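Local coordinates for gamma-glutamyltranspeptidase (Ggt) (Helicobacter pylori 26695, PDB 5BPK), which probably cleaves gamma-glutamyl compounds such as glutathione and transfers or hydrolyses the gamma-glutamyl group, as an Ntn-hydrolase, at residues G269-Y274 with Q291-M296. Numbering follows the deposited sequence.
Sequences GSYRGY and QILNVM. With EDO (1,2-ethanediol), chain J.
Y271 lays its ring against L293 in a CH-pi contact that illustrates how a strand end can be fitted to a helix through one aromatic side chain. The L293 methyl CD2 sits 3.7 Å from the centroid of the Y271 ring and only 6° off its normal, while R272 CG lies over the centre of the opposite face, which leaves the ring sandwiched between two aliphatic groups. Y271 leaves its strand toward the helix, and with CG anti to its own backbone N (chi1 -172°) the side chain crosses that of L293 at about a right angle. One flank of the ring also comes near the helix backbone, CE1 lying 3.2 Å from L293 O. M296 meets the phenol end, its methyl CE 3.8 Å from Y271 OH.

Polar groups join the same end. R272 NH2 gives a hydrogen bond to Y271 OH (3.1 Å), tilted 24° from the guanidinium plane, and a weak, bent one to M296 O, which lies near that plane at its edge; NH2 also reaches A299 O. D110 of the other protein chain of the assembly, probably the small subunit, binds both residues, by a hydrogen bond to Y271 OH and a salt bridge to R272 NE, and its charge would probably help to offset that of the guanidinium. At the other end of the contact, a water accepts from S270 N (2.8 Å) and donates to N294 OD1, bridging strand and helix, while K346 NZ binds both S270 O and N294 OD1.

The backbone between Y271 and Y274 forms a type I' beta turn, the tight reversal characteristic of two-residue beta hairpins. Here it links neighbouring antiparallel strands 262-271 and 274-278, and Y271 packs that hairpin against the C-terminal end of helix 285-296 within the Ntn-hydrolase fold.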
ATOM      1  N   GLY A 269       1.478 -16.644   8.662  1.00 12.11           N
ATOM      2  CA  GLY A 269       2.077 -16.857   9.971  1.00 12.59           C
ATOM      3  C   GLY A 269       1.033 -16.981  11.054  1.00 13.03           C
ATOM      4  O   GLY A 269      -0.164 -17.030  10.779  1.00 13.79           O
ATOM      5  N   SER A 270       1.501 -17.067  12.290  1.00 13.96           N
ATOM      6  CA  SER A 270       0.622 -17.134  13.452  1.00 15.30           C
ATOM      7  C   SER A 270       1.115 -16.176  14.527  1.00 13.44           C
ATOM      8  O   SER A 270       2.328 -15.953  14.685  1.00 14.09           O
ATOM      9  CB  SER A 270       0.560 -18.558  14.016  1.00 15.49           C
ATOM     10  OG  SER A 270       1.836 -19.004  14.460  1.00 17.47           O
ATOM     11  N   TYR A 271       0.156 -15.606  15.250  1.00 13.12           N
ATOM     12  CA  TYR A 271       0.442 -14.747  16.384  1.00 12.86           C
ATOM     13  C   TYR A 271      -0.613 -14.992  17.463  1.00 13.51           C
ATOM     14  O   TYR A 271      -1.784 -14.654  17.294  1.00 13.58           O
ATOM     15  CB  TYR A 271       0.458 -13.285  15.953  1.00 13.51           C
ATOM     16  CG  TYR A 271       0.920 -12.310  17.005  1.00 10.73           C
ATOM     17  CD1 TYR A 271       2.231 -12.320  17.464  1.00 12.26           C
ATOM     18  CD2 TYR A 271       0.061 -11.335  17.500  1.00 13.59           C
ATOM     19  CE1 TYR A 271       2.661 -11.411  18.414  1.00 11.96           C
ATOM     20  CE2 TYR A 271       0.482 -10.419  18.426  1.00 11.90           C
ATOM     21  CZ  TYR A 271       1.794 -10.453  18.882  1.00 11.29           C
ATOM     22  OH  TYR A 271       2.233  -9.544  19.820  1.00 14.47           O
ATOM     23  N   ARG A 272      -0.188 -15.611  18.558  1.00 14.79           N
ATOM     24  CA  ARG A 272      -1.059 -15.847  19.721  1.00 15.52           C
ATOM     25  C   ARG A 272      -2.411 -16.475  19.381  1.00 16.60           C
ATOM     26  O   ARG A 272      -3.450 -16.055  19.896  1.00 18.01           O
ATOM     27  CB  ARG A 272      -1.243 -14.545  20.518  1.00 15.00           C
ATOM     28  CG  ARG A 272       0.088 -13.834  20.810  1.00 14.24           C
ATOM     29  CD  ARG A 272      -0.055 -12.804  21.907  1.00 15.04           C
ATOM     30  NE  ARG A 272       1.041 -11.852  21.892  1.00 14.37           N
ATOM     31  CZ  ARG A 272       2.252 -12.050  22.402  1.00 14.15           C
ATOM     32  NH1 ARG A 272       2.564 -13.184  23.026  1.00 16.56           N
ATOM     33  NH2 ARG A 272       3.165 -11.090  22.299  1.00 13.56           N
ATOM     34  N   GLY A 273      -2.388 -17.477  18.507  1.00 16.61           N
ATOM     35  CA  GLY A 273      -3.593 -18.224  18.164  1.00 17.54           C
ATOM     36  C   GLY A 273      -4.376 -17.699  16.970  1.00 16.51           C
ATOM     37  O   GLY A 273      -5.389 -18.291  16.595  1.00 20.74           O
ATOM     38  N   TYR A 274      -3.919 -16.581  16.402  1.00 13.49           N
ATOM     39  CA  TYR A 274      -4.506 -16.001  15.193  1.00 12.80           C
ATOM     40  C   TYR A 274      -3.618 -16.262  13.979  1.00 13.19           C
ATOM     41  O   TYR A 274      -2.386 -16.291  14.102  1.00 14.39           O
ATOM     42  CB  TYR A 274      -4.683 -14.484  15.346  1.00 12.69           C
ATOM     43  CG  TYR A 274      -5.631 -14.074  16.454  1.00 14.70           C
ATOM     44  CD1 TYR A 274      -5.182 -13.933  17.765  1.00 15.12           C
ATOM     45  CD2 TYR A 274      -6.973 -13.809  16.187  1.00 16.53           C
ATOM     46  CE1 TYR A 274      -6.053 -13.546  18.795  1.00 16.49           C
ATOM     47  CE2 TYR A 274      -7.854 -13.423  17.206  1.00 18.48           C
ATOM     48  CZ  TYR A 274      -7.382 -13.296  18.505  1.00 14.95           C
ATOM     49  OH  TYR A 274      -8.235 -12.914  19.510  1.00 19.76           O
ATOM     50  N   GLN A 291       7.524 -11.645  10.585  1.00 10.57           N
ATOM     51  CA  GLN A 291       8.809 -11.685  11.288  1.00 10.64           C
ATOM     52  C   GLN A 291       8.775 -10.879  12.597  1.00 10.87           C
ATOM     53  O   GLN A 291       9.184 -11.377  13.649  1.00 10.79           O
ATOM     54  CB  GLN A 291       9.921 -11.148  10.363  1.00 10.70           C
ATOM     55  CG  GLN A 291      11.324 -11.111  10.974  1.00 11.59           C
ATOM     56  CD  GLN A 291      12.368 -10.553  10.012  1.00 11.66           C
ATOM     57  OE1 GLN A 291      12.043 -10.079   8.917  1.00 13.02           O
ATOM     58  NE2 GLN A 291      13.623 -10.583  10.431  1.00 12.07           N
ATOM     59  N   ILE A 292       8.289  -9.643  12.529  1.00  9.26           N
ATOM     60  CA  ILE A 292       8.313  -8.735  13.686  1.00 10.26           C
ATOM     61  C   ILE A 292       7.328  -9.229  14.764  1.00 10.58           C
ATOM     62  O   ILE A 292       7.655  -9.286  15.953  1.00 10.89           O
ATOM     63  CB  ILE A 292       8.027  -7.275  13.265  1.00 11.39           C
ATOM     64  CG1 ILE A 292       9.162  -6.738  12.386  1.00 10.29           C
ATOM     65  CG2 ILE A 292       7.886  -6.382  14.477  1.00 11.31           C
ATOM     66  CD1 ILE A 292       8.764  -5.539  11.534  1.00 13.94           C
ATOM     67  N   LEU A 293       6.132  -9.606  14.344  1.00 12.12           N
ATOM     68  CA  LEU A 293       5.181 -10.271  15.240  1.00 11.70           C
ATOM     69  C   LEU A 293       5.775 -11.523  15.899  1.00 11.61           C
ATOM     70  O   LEU A 293       5.569 -11.751  17.096  1.00 12.12           O
ATOM     71  CB  LEU A 293       3.884 -10.624  14.497  1.00 11.36           C
ATOM     72  CG  LEU A 293       2.950  -9.436  14.203  1.00 10.64           C
ATOM     73  CD1 LEU A 293       1.775  -9.834  13.321  1.00 13.23           C
ATOM     74  CD2 LEU A 293       2.431  -8.765  15.489  1.00 13.19           C
ATOM     75  N   ASN A 294       6.488 -12.340  15.126  1.00 10.95           N
ATOM     76  CA  ASN A 294       7.133 -13.529  15.676  1.00 12.04           C
ATOM     77  C   ASN A 294       8.078 -13.168  16.803  1.00 11.68           C
ATOM     78  O   ASN A 294       8.120 -13.876  17.802  1.00 14.26           O
ATOM     79  CB  ASN A 294       7.933 -14.336  14.642  1.00 12.18           C
ATOM     80  CG  ASN A 294       7.070 -15.107  13.659  1.00 12.68           C
ATOM     81  OD1 ASN A 294       5.898 -15.389  13.904  1.00 13.53           O
ATOM     82  ND2 ASN A 294       7.686 -15.504  12.541  1.00 11.93           N
ATOM     83  N   VAL A 295       8.877 -12.112  16.619  1.00 12.15           N
ATOM     84  CA  VAL A 295       9.812 -11.689  17.669  1.00 11.78           C
ATOM     85  C   VAL A 295       9.012 -11.278  18.912  1.00 11.38           C
ATOM     86  O   VAL A 295       9.293 -11.731  20.027  1.00 13.43           O
ATOM     87  CB  VAL A 295      10.741 -10.519  17.220  1.00 10.72           C
ATOM     88  CG1 VAL A 295      11.651 -10.064  18.369  1.00 14.70           C
ATOM     89  CG2 VAL A 295      11.588 -10.922  16.026  1.00 10.11           C
ATOM     90  N   MET A 296       8.009 -10.432  18.699  1.00 13.66           N
ATOM     91  CA  MET A 296       7.164  -9.894  19.768  1.00 12.73           C
ATOM     92  C   MET A 296       6.425 -10.994  20.551  1.00 14.66           C
ATOM     93  O   MET A 296       6.173 -10.851  21.758  1.00 14.37           O
ATOM     94  CB  MET A 296       6.140  -8.930  19.168  1.00 13.70           C
ATOM     95  CG  MET A 296       6.765  -7.636  18.651  1.00 12.98           C
ATOM     96  SD  MET A 296       5.677  -6.641  17.606  1.00 13.61           S
ATOM     97  CE  MET A 296       4.208  -6.492  18.641  1.00 14.79           C
TER
HETATM   98  C1  EDO J 406      -7.856 -18.440  19.093  1.00 48.19           C
HETATM   99  O1  EDO J 406      -9.232 -18.473  18.693  1.00 51.14           O
HETATM  100  C2  EDO J 406      -7.380 -16.994  19.184  1.00 46.98           C
HETATM  101  O2  EDO J 406      -6.631 -16.799  20.390  1.00 45.03           O
HETATM  102  O   HOH W   1       4.333 -17.103  12.284  1.00 14.23           O